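Local coordinates for malonyl-CoA-[acyl-carrier-protein] transacylase (Coxiella burnetii, PDB 3TQE) that probably catalyses the transfer of the malonyl group from malonyl-CoA to holo-acyl carrier protein, the step that supplies malonyl units for fatty acid synthesis, at residues A[266-270]-A[271-275]; A[38-41]-A[42-46]; A[300-303]-A[304-308]; A[101-105]-A[106-110]. All blocks are in the same frame, centred on the assembly; numbering follows the deposited sequence. Where two conformers were deposited one is given.

Contact 1: residues A[266-270]-A[271-275]; sequences KYIEE and QGIKV
Gln271 folds back over the last turn of helix 261-270, with its CG 4.1 Å from Tyr267 CE2 and oblique to that ring. The bend at chi2 (-59°) turns the amide so that Gln271 NE2 donates to a water at 2.9 Å. This water passes its own hydrogens to Tyr267 O and Glu270 OE1, and it sits over the centre of the Tyr267 ring. Two bonds mark a Schellman motif around Gly272, whose phi is positive: Gly272 N to Glu269 O, 2.9 Å, and Ile273 N to Ile268 O, 3.3 Å. Beneath them Ile268 CG2 presses on Ile273 CB at 3.6 Å, the apolar pairing that commonly accompanies this motif. Glu269 O takes a second bond: Lys274 NZ, swung round at the end of its chain, lies 2.9 Å away and reaches it from the carbonyl face opposite Gly272 N. The carboxylate of Glu269 stays apart, its OE2 being 5.1 Å from Lys274 NZ and close to Asp293. The lysine charge therefore goes to the carbonyl end of the helix, where it would be expected to offset part of the negative end of the dipole.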
loop_
_atom_site.group_PDB
_atom_site.type_symbol
_atom_site.label_atom_id
_atom_site.label_comp_id
_atom_site.label_asym_id
_atom_site.label_seq_id
_atom_site.Cartn_x
_atom_site.Cartn_y
_atom_site.Cartn_z
ATOM N N LYS A 266 -6.456 8.181 11.156
ATOM C CA LYS A 266 -6.954 8.837 12.355
ATOM C C LYS A 266 -5.815 9.124 13.345
ATOM O O LYS A 266 -5.782 10.192 13.963
ATOM C CB LYS A 266 -8.031 7.990 12.999
ATOM C CG LYS A 266 -9.327 8.080 12.196
ATOM C CD LYS A 266 -10.424 7.272 12.789
ATOM C CE LYS A 266 -11.724 7.537 12.049
ATOM N NZ LYS A 266 -12.877 7.048 12.836
ATOM N N TYR A 267 -4.860 8.209 13.455
ATOM C CA TYR A 267 -3.701 8.374 14.334
ATOM C C TYR A 267 -2.910 9.572 13.878
ATOM O O TYR A 267 -2.511 10.409 14.686
ATOM C CB TYR A 267 -2.823 7.128 14.313
ATOM C CG TYR A 267 -1.597 7.130 15.184
ATOM C CD1 TYR A 267 -1.557 6.348 16.340
ATOM C CD2 TYR A 267 -0.468 7.831 14.842
ATOM C CE1 TYR A 267 -0.438 6.305 17.151
ATOM C CE2 TYR A 267 0.671 7.817 15.685
ATOM C CZ TYR A 267 0.668 7.056 16.826
ATOM O OH TYR A 267 1.770 6.975 17.651
ATOM N N ILE A 268 -2.696 9.682 12.577
ATOM C CA ILE A 268 -1.873 10.754 12.027
ATOM C C ILE A 268 -2.579 12.099 12.258
ATOM O O ILE A 268 -1.968 13.074 12.692
ATOM C CB ILE A 268 -1.573 10.504 10.548
ATOM C CG1 ILE A 268 -0.627 9.310 10.435
ATOM C CG2 ILE A 268 -1.006 11.739 9.879
ATOM C CD1 ILE A 268 -0.459 8.735 9.027
ATOM N N GLU A 269 -3.875 12.133 12.037
ATOM C CA GLU A 269 -4.645 13.350 12.228
ATOM C C GLU A 269 -4.713 13.748 13.678
ATOM O O GLU A 269 -4.645 14.941 13.976
ATOM C CB GLU A 269 -6.014 13.191 11.635
ATOM C CG GLU A 269 -5.955 13.149 10.150
ATOM C CD GLU A 269 -7.217 13.597 9.511
ATOM O OE1 GLU A 269 -8.278 13.093 9.929
ATOM O OE2 GLU A 269 -7.141 14.434 8.590
ATOM N N GLU A 270 -4.747 12.766 14.571
ATOM C CA GLU A 270 -4.731 13.068 16.006
ATOM C C GLU A 270 -3.425 13.701 16.459
ATOM O O GLU A 270 -3.385 14.368 17.504
ATOM C CB GLU A 270 -4.976 11.815 16.827
ATOM C CG GLU A 270 -6.404 11.389 16.836
ATOM C CD GLU A 270 -6.607 10.024 17.479
ATOM O OE1 GLU A 270 -5.630 9.466 18.061
ATOM O OE2 GLU A 270 -7.741 9.500 17.399
ATOM N N GLN A 271 -2.361 13.481 15.695
ATOM C CA GLN A 271 -1.081 14.107 15.920
ATOM C C GLN A 271 -0.985 15.505 15.307
ATOM O O GLN A 271 0.064 16.177 15.409
ATOM C CB GLN A 271 0.036 13.190 15.422
ATOM C CG GLN A 271 0.106 11.864 16.227
ATOM C CD GLN A 271 0.342 12.093 17.708
ATOM O OE1 GLN A 271 1.172 12.893 18.060
ATOM N NE2 GLN A 271 -0.357 11.354 18.578
ATOM N N GLY A 272 -2.079 15.991 14.751
ATOM C CA GLY A 272 -2.120 17.329 14.191
ATOM C C GLY A 272 -1.732 17.425 12.735
ATOM O O GLY A 272 -1.636 18.508 12.178
ATOM N N ILE A 273 -1.559 16.290 12.082
ATOM C CA ILE A 273 -1.111 16.297 10.713
ATOM C C ILE A 273 -2.317 16.095 9.845
ATOM O O ILE A 273 -2.943 15.021 9.909
ATOM C CB ILE A 273 -0.109 15.164 10.479
ATOM C CG1 ILE A 273 1.126 15.368 11.367
ATOM C CG2 ILE A 273 0.203 15.054 8.979
ATOM C CD1 ILE A 273 2.037 14.190 11.509
ATOM N N LYS A 274 -2.624 17.084 9.016
ATOM C CA LYS A 274 -3.788 17.021 8.155
ATOM C C LYS A 274 -3.437 17.229 6.700
ATOM O O LYS A 274 -4.324 17.349 5.894
ATOM C CB LYS A 274 -4.872 18.003 8.606
ATOM C CG LYS A 274 -5.298 17.674 10.012
ATOM C CD LYS A 274 -6.640 18.219 10.436
ATOM C CE LYS A 274 -7.043 17.586 11.760
ATOM N NZ LYS A 274 -5.851 17.264 12.630
ATOM N N VAL A 275 -2.148 17.231 6.377
ATOM C CA VAL A 275 -1.681 17.353 5.007
ATOM C C VAL A 275 -0.940 16.072 4.690
ATOM O O VAL A 275 -0.072 15.642 5.431
ATOM C CB VAL A 275 -0.728 18.523 4.826
ATOM C CG1 VAL A 275 -0.166 18.547 3.439
ATOM C CG2 VAL A 275 -1.466 19.811 5.137
HETATM O O HOH W 1 -2.405 9.612 17.475
#

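Contact 2: residues A[38-41]-A[42-46]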
loop_
_atom_site.group_PDB
_atom_site.type_symbol
_atom_site.label_atom_id
_atom_site.label_comp_id
_atom_site.label_asym_id
_atom_site.label_seq_id
_atom_site.Cartn_x
_atom_site.Cartn_y
_atom_site.Cartn_z
ATOM N N GLN A 38 16.183 1.585 -13.200
ATOM C CA GLN A 38 17.367 0.822 -13.596
ATOM C C GLN A 38 17.898 -0.001 -12.431
ATOM O O GLN A 38 18.295 -1.157 -12.597
ATOM C CB GLN A 38 18.455 1.755 -14.133
ATOM C CG GLN A 38 18.237 2.192 -15.578
ATOM C CD GLN A 38 19.108 3.379 -16.015
ATOM O OE1 GLN A 38 19.792 4.026 -15.209
ATOM N NE2 GLN A 38 19.083 3.659 -17.310
ATOM N N GLN A 39 17.917 0.604 -11.249
ATOM C CA GLN A 39 18.325 -0.103 -10.047
ATOM C C GLN A 39 17.408 -1.288 -9.812
ATOM O O GLN A 39 17.868 -2.385 -9.518
ATOM C CB GLN A 39 18.290 0.833 -8.852
ATOM C CG GLN A 39 19.421 1.835 -8.903
ATOM C CD GLN A 39 19.294 2.932 -7.909
ATOM O OE1 GLN A 39 18.383 2.944 -7.106
ATOM N NE2 GLN A 39 20.237 3.858 -7.931
ATOM N N ALA A 40 16.113 -1.066 -9.892
ATOM C CA ALA A 40 15.181 -2.151 -9.709
ATOM C C ALA A 40 15.370 -3.245 -10.745
ATOM O O ALA A 40 15.341 -4.420 -10.420
ATOM C CB ALA A 40 13.768 -1.644 -9.725
ATOM N N SER A 41 15.571 -2.847 -11.989
ATOM C CA SER A 41 15.747 -3.790 -13.074
ATOM C C SER A 41 16.988 -4.624 -12.891
ATOM O O SER A 41 16.978 -5.796 -13.245
ATOM C CB SER A 41 15.815 -3.049 -14.402
ATOM O OG SER A 41 14.572 -2.441 -14.669
ATOM N N SER A 42 18.043 -4.038 -12.354
ATOM C CA SER A 42 19.237 -4.806 -12.087
ATOM C C SER A 42 18.967 -5.866 -11.025
ATOM O O SER A 42 19.460 -6.999 -11.119
ATOM C CB SER A 42 20.384 -3.887 -11.719
ATOM O OG SER A 42 20.749 -3.141 -12.866
ATOM N N ALA A 43 18.144 -5.530 -10.052
ATOM C CA ALA A 43 17.785 -6.470 -9.020
ATOM C C ALA A 43 16.863 -7.585 -9.522
ATOM O O ALA A 43 16.992 -8.737 -9.092
ATOM C CB ALA A 43 17.128 -5.725 -7.890
ATOM N N LEU A 44 15.955 -7.256 -10.437
ATOM C CA LEU A 44 14.913 -8.161 -10.929
ATOM C C LEU A 44 15.361 -8.990 -12.113
ATOM O O LEU A 44 14.766 -10.025 -12.424
ATOM C CB LEU A 44 13.697 -7.345 -11.353
ATOM C CG LEU A 44 12.969 -6.649 -10.216
ATOM C CD1 LEU A 44 12.096 -5.525 -10.775
ATOM C CD2 LEU A 44 12.175 -7.648 -9.407
ATOM N N ALA A 45 16.341 -8.456 -12.835
ATOM C CA ALA A 45 16.901 -9.065 -14.050
ATOM C C ALA A 45 16.036 -8.937 -15.299
ATOM O O ALA A 45 16.284 -9.599 -16.293
ATOM C CB ALA A 45 17.332 -10.540 -13.821
ATOM N N TYR A 46 15.069 -8.032 -15.287
ATOM C CA TYR A 46 14.340 -7.647 -16.486
ATOM C C TYR A 46 14.106 -6.143 -16.404
ATOM O O TYR A 46 14.319 -5.527 -15.352
ATOM C CB TYR A 46 13.011 -8.386 -16.641
ATOM C CG TYR A 46 12.010 -8.110 -15.547
ATOM C CD1 TYR A 46 11.119 -7.060 -15.659
ATOM C CD2 TYR A 46 11.970 -8.872 -14.390
ATOM C CE1 TYR A 46 10.224 -6.761 -14.661
ATOM C CE2 TYR A 46 11.044 -8.608 -13.405
ATOM C CZ TYR A 46 10.176 -7.536 -13.550
ATOM O OH TYR A 46 9.298 -7.263 -12.567
HETATM O O HOH W 2 19.419 -1.945 -15.125
#
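The closing turn of helix 31-44 is the element here: Ser42, Ala43, Leu44 and Ala45 each send their N-H back four residues, to Gln38, Gln39, Ala40 and Ser41. The last of these, Ala45 N to Ser41 O at 2.8 Å, comes just where the chain leaves helical geometry, since Ala45 has a positive phi of 76°. Leu44 N also makes a weak bond to Ser41 O. The leucine that bonds to Ala40 O also lies against it: Leu44 CG lies beside its own backbone N (chi1 -67°), which lays CG 3.3 Å and CD1 3.4 Å from Ala40 O and shields this carbonyl with hydrocarbon. On the exposed flank, a water donates to Gln38 O at 2.9 Å and is hydrogen-bonded to Ser42 OG, also at 2.9 Å, so the serine and the carbonyl one turn back share one solvent molecule. Ser41 OG bonds both back to Phe37 O, four residues earlier, and forward to Leu48 N at the start of helix 48-54, tying the two helices together. Around the turn, Ala40 and Leu44 pack on helix 63-83, Leu44 also meets helix 111-128, Gln39 OE1 bonds to Arg79, and Tyr46 touches Pro68 and Leu51.

Contact 3: residues A[300-303]-A[304-308]; sequences PLTT and TELIL
No aromatic ring or side-chain amide meets another group here; the puckered ring of Pro300 touches Leu306 through CG, 4.1 Å from Leu306 CD1, with the two side chains at about a right angle. Leu306 leans back over the loop, and its CD1 lies 3.5 Å from Thr302 OG1, the two side chains running side by side in the same direction. Thr303 does the polar work. With chi1 at 71°, its OG1 stands between the backbone N and the carbonyl carbon, turned to the start of the helix, where it accepts a nearly straight bond from Leu306 N at 3.1 Å. The same atom comes 3.3 Å from Leu306 CG, so hydrocarbon lies against the hydroxyl. Ile307 N bonds to Thr303 O at 2.9 Å, and Ile307 CG1 reaches back to Leu301 CB, 3.9 Å away, on the buried side near Trp81. A water donates to both Pro300 O and Leu306 O, bridging the loop and the first turn of the helix. Thr303 thus makes a classic N-cap, opening helix 304-313 after the short loop that follows strand 297-300, an edge strand of the parallel sheet.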
loop_
_atom_site.group_PDB
_atom_site.type_symbol
_atom_site.label_atom_id
_atom_site.label_comp_id
_atom_site.label_asym_id
_atom_site.label_seq_id
_atom_site.Cartn_x
_atom_site.Cartn_y
_atom_site.Cartn_z
ATOM N N PRO A 300 -1.040 15.281 -4.747
ATOM C CA PRO A 300 -0.391 14.361 -5.644
ATOM C C PRO A 300 1.023 14.799 -5.974
ATOM O O PRO A 300 1.364 15.987 -5.897
ATOM C CB PRO A 300 -1.251 14.437 -6.891
ATOM C CG PRO A 300 -1.750 15.772 -6.903
ATOM C CD PRO A 300 -1.934 16.191 -5.467
ATOM N N LEU A 301 1.841 13.842 -6.370
ATOM C CA LEU A 301 3.259 14.074 -6.595
ATOM C C LEU A 301 3.748 13.493 -7.914
ATOM O O LEU A 301 4.900 13.098 -8.025
ATOM C CB LEU A 301 4.057 13.477 -5.453
ATOM C CG LEU A 301 3.845 14.077 -4.066
ATOM C CD1 LEU A 301 4.734 13.322 -3.091
ATOM C CD2 LEU A 301 4.143 15.575 -4.025
ATOM N N THR A 302 2.880 13.428 -8.903
ATOM C CA THR A 302 3.183 12.645 -10.087
ATOM C C THR A 302 3.804 13.433 -11.242
ATOM O O THR A 302 4.071 12.870 -12.302
ATOM C CB THR A 302 1.940 11.930 -10.551
ATOM O OG1 THR A 302 0.862 12.864 -10.598
ATOM C CG2 THR A 302 1.600 10.775 -9.607
ATOM N N THR A 303 4.068 14.715 -11.025
ATOM C CA THR A 303 4.837 15.514 -11.970
ATOM C C THR A 303 5.683 16.505 -11.220
ATOM O O THR A 303 5.457 16.763 -10.042
ATOM C CB THR A 303 3.941 16.322 -12.927
ATOM O OG1 THR A 303 3.298 17.378 -12.189
ATOM C CG2 THR A 303 2.895 15.463 -13.621
ATOM N N THR A 304 6.658 17.066 -11.907
ATOM C CA THR A 304 7.549 18.029 -11.304
ATOM C C THR A 304 6.737 19.202 -10.798
ATOM O O THR A 304 6.972 19.676 -9.692
ATOM C CB THR A 304 8.635 18.483 -12.290
ATOM O OG1 THR A 304 9.432 17.351 -12.607
ATOM C CG2 THR A 304 9.501 19.557 -11.702
ATOM N N GLU A 305 5.788 19.683 -11.594
ATOM C CA GLU A 305 4.986 20.842 -11.171
ATOM C C GLU A 305 4.192 20.520 -9.907
ATOM O O GLU A 305 4.126 21.330 -8.992
ATOM C CB GLU A 305 4.031 21.298 -12.283
ATOM C CG GLU A 305 3.251 22.604 -11.993
ATOM C CD GLU A 305 2.746 23.391 -13.256
ATOM O OE1 GLU A 305 2.037 22.819 -14.156
ATOM O OE2 GLU A 305 3.033 24.627 -13.333
ATOM N N LEU A 306 3.617 19.327 -9.837
ATOM C CA LEU A 306 2.850 18.944 -8.667
ATOM C C LEU A 306 3.741 18.840 -7.446
ATOM O O LEU A 306 3.353 19.262 -6.362
ATOM C CB LEU A 306 2.121 17.643 -8.921
ATOM C CG LEU A 306 0.965 17.750 -9.899
ATOM C CD1 LEU A 306 0.484 16.368 -10.243
ATOM C CD2 LEU A 306 -0.167 18.600 -9.399
ATOM N N ILE A 307 4.933 18.295 -7.614
ATOM C CA ILE A 307 5.872 18.183 -6.511
ATOM C C ILE A 307 6.246 19.569 -6.011
ATOM O O ILE A 307 6.233 19.833 -4.814
ATOM C CB ILE A 307 7.120 17.376 -6.895
ATOM C CG1 ILE A 307 6.717 15.906 -7.072
ATOM C CG2 ILE A 307 8.222 17.564 -5.863
ATOM C CD1 ILE A 307 7.759 15.064 -7.741
ATOM N N LEU A 308 6.585 20.465 -6.928
ATOM C CA LEU A 308 6.974 21.806 -6.516
ATOM C C LEU A 308 5.828 22.537 -5.852
ATOM O O LEU A 308 6.042 23.231 -4.875
ATOM C CB LEU A 308 7.504 22.586 -7.711
ATOM C CG LEU A 308 8.851 22.076 -8.231
ATOM C CD1 LEU A 308 9.118 22.728 -9.569
ATOM C CD2 LEU A 308 9.998 22.324 -7.281
HETATM O O HOH W 3 0.783 18.603 -5.547
#

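Contact 4: residues A[101-105]-A[106-110]; sequences AALVC and AGALK
The backbone from Leu103 to Ala108 closes helix 97-105 with a Schellman motif, Ala108 N bonding to Leu103 O at 2.8 Å and Gly107 N to Val104 O at 3.1 Å, while Gly107 takes a positive phi of 87°. Leu109 N adds a weak bond to the same Leu103 O. Leu103 is the apolar partner of the turn: its CD2 touches Ala108 CB at 3.9 Å, and its CB meets Leu109 CD1, also at 3.9 Å, so one leucine spans both residues that follow the glycine. Val104 crosses Leu109 at about a right angle. With chi1 at 169°, the valine sets CG2 beside its own N, and that methyl packs 4.0 Å from Leu109 CB; nearby, Val104 CA makes a CH...O contact of 3.5 Å with Leu109 O. The carbonyl of Leu109 also takes a hydrogen from a water that donates to Val104 O too, so both carbonyls find partners at the turn. The helix starts just after Ser96, the predicted nucleophile, and its end is well enclosed: helix 63-83 packs on Val104 and Cys105, Phe12 of the central strand 9-12 on Ala102 and Cys105, and helix 111-128, which begins after Lys110, on Val104 and Leu109.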
loop_
_atom_site.group_PDB
_atom_site.type_symbol
_atom_site.label_atom_id
_atom_site.label_comp_id
_atom_site.label_asym_id
_atom_site.label_seq_id
_atom_site.Cartn_x
_atom_site.Cartn_y
_atom_site.Cartn_z
ATOM N N ALA A 101 7.594 0.544 0.666
ATOM C CA ALA A 101 8.101 1.785 0.147
ATOM C C ALA A 101 8.397 2.749 1.268
ATOM O O ALA A 101 9.427 3.404 1.255
ATOM C CB ALA A 101 7.113 2.405 -0.841
ATOM N N ALA A 102 7.515 2.822 2.251
ATOM C CA ALA A 102 7.725 3.718 3.399
ATOM C C ALA A 102 9.021 3.335 4.103
ATOM O O ALA A 102 9.830 4.178 4.463
ATOM C CB ALA A 102 6.556 3.647 4.328
ATOM N N LEU A 103 9.251 2.042 4.282
ATOM C CA LEU A 103 10.447 1.608 4.948
ATOM C C LEU A 103 11.720 1.857 4.171
ATOM O O LEU A 103 12.750 2.171 4.752
ATOM C CB LEU A 103 10.353 0.138 5.325
ATOM C CG LEU A 103 9.385 -0.167 6.454
ATOM C CD1 LEU A 103 9.124 -1.655 6.495
ATOM C CD2 LEU A 103 9.916 0.374 7.801
ATOM N N VAL A 104 11.651 1.765 2.860
ATOM C CA VAL A 104 12.781 2.153 2.039
ATOM C C VAL A 104 13.055 3.644 2.165
ATOM O O VAL A 104 14.190 4.088 2.392
ATOM C CB VAL A 104 12.585 1.762 0.555
ATOM C CG1 VAL A 104 13.670 2.428 -0.304
ATOM C CG2 VAL A 104 12.620 0.274 0.400
ATOM N N CYS A 105 12.012 4.446 2.077
ATOM C CA CYS A 105 12.185 5.887 2.104
ATOM C C CYS A 105 12.559 6.415 3.483
ATOM O O CYS A 105 13.249 7.415 3.589
ATOM C CB CYS A 105 10.939 6.539 1.565
ATOM S SG CYS A 105 10.669 6.137 -0.175
ATOM N N ALA A 106 12.194 5.674 4.530
ATOM C CA ALA A 106 12.581 6.008 5.907
ATOM C C ALA A 106 14.005 5.550 6.228
ATOM O O ALA A 106 14.502 5.782 7.328
ATOM C CB ALA A 106 11.616 5.327 6.902
ATOM N N GLY A 107 14.639 4.837 5.320
ATOM C CA GLY A 107 15.992 4.368 5.508
ATOM C C GLY A 107 16.139 3.046 6.233
ATOM O O GLY A 107 17.239 2.680 6.608
ATOM N N ALA A 108 15.060 2.298 6.389
ATOM C CA ALA A 108 15.111 1.051 7.129
ATOM C C ALA A 108 15.561 -0.102 6.247
ATOM O O ALA A 108 16.205 -1.017 6.708
ATOM C CB ALA A 108 13.765 0.736 7.729
ATOM N N LEU A 109 15.189 -0.068 4.968
ATOM C CA LEU A 109 15.466 -1.146 4.007
ATOM C C LEU A 109 16.183 -0.573 2.808
ATOM O O LEU A 109 15.825 0.509 2.323
ATOM C CB LEU A 109 14.188 -1.785 3.444
ATOM C CG LEU A 109 13.208 -2.463 4.361
ATOM C CD1 LEU A 109 12.010 -2.961 3.551
ATOM C CD2 LEU A 109 13.919 -3.604 5.106
ATOM N N LYS A 110 17.177 -1.298 2.324
ATOM C CA LYS A 110 17.876 -0.929 1.109
ATOM C C LYS A 110 16.937 -1.150 -0.062
ATOM O O LYS A 110 16.309 -2.194 -0.158
ATOM C CB LYS A 110 19.130 -1.787 0.916
ATOM C CG LYS A 110 19.936 -1.390 -0.301
ATOM C CD LYS A 110 21.284 -2.090 -0.386
ATOM C CE LYS A 110 22.000 -1.655 -1.646
ATOM N NZ LYS A 110 23.477 -1.668 -1.501
HETATM O O HOH W 4 16.778 3.048 2.316
#

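How the contacts relate
All four contacts are helix ends, three of them C-terminal and one, contact 3, N-terminal. Contact 4 is buried; contacts 1, 2 and 3 are partly buried, nearer the surface. Contacts 1 and 4 use the same glycine-based Schellman turn, but contact 4 is almost wholly apolar in its side chains, whereas contact 1 brings in a lysine, glutamates and a glutamine. In contact 2 the helix ends at an alanine with positive phi, and a serine hydroxyl ties it to the next helix. Contacts 1 and 3 adjoin neighbouring strands of the parallel sheet, one leading into 275-278, the other leaving 297-300, with nearest atoms about 9 Å apart. Helix 63-83 borders contacts 2, 3 and 4.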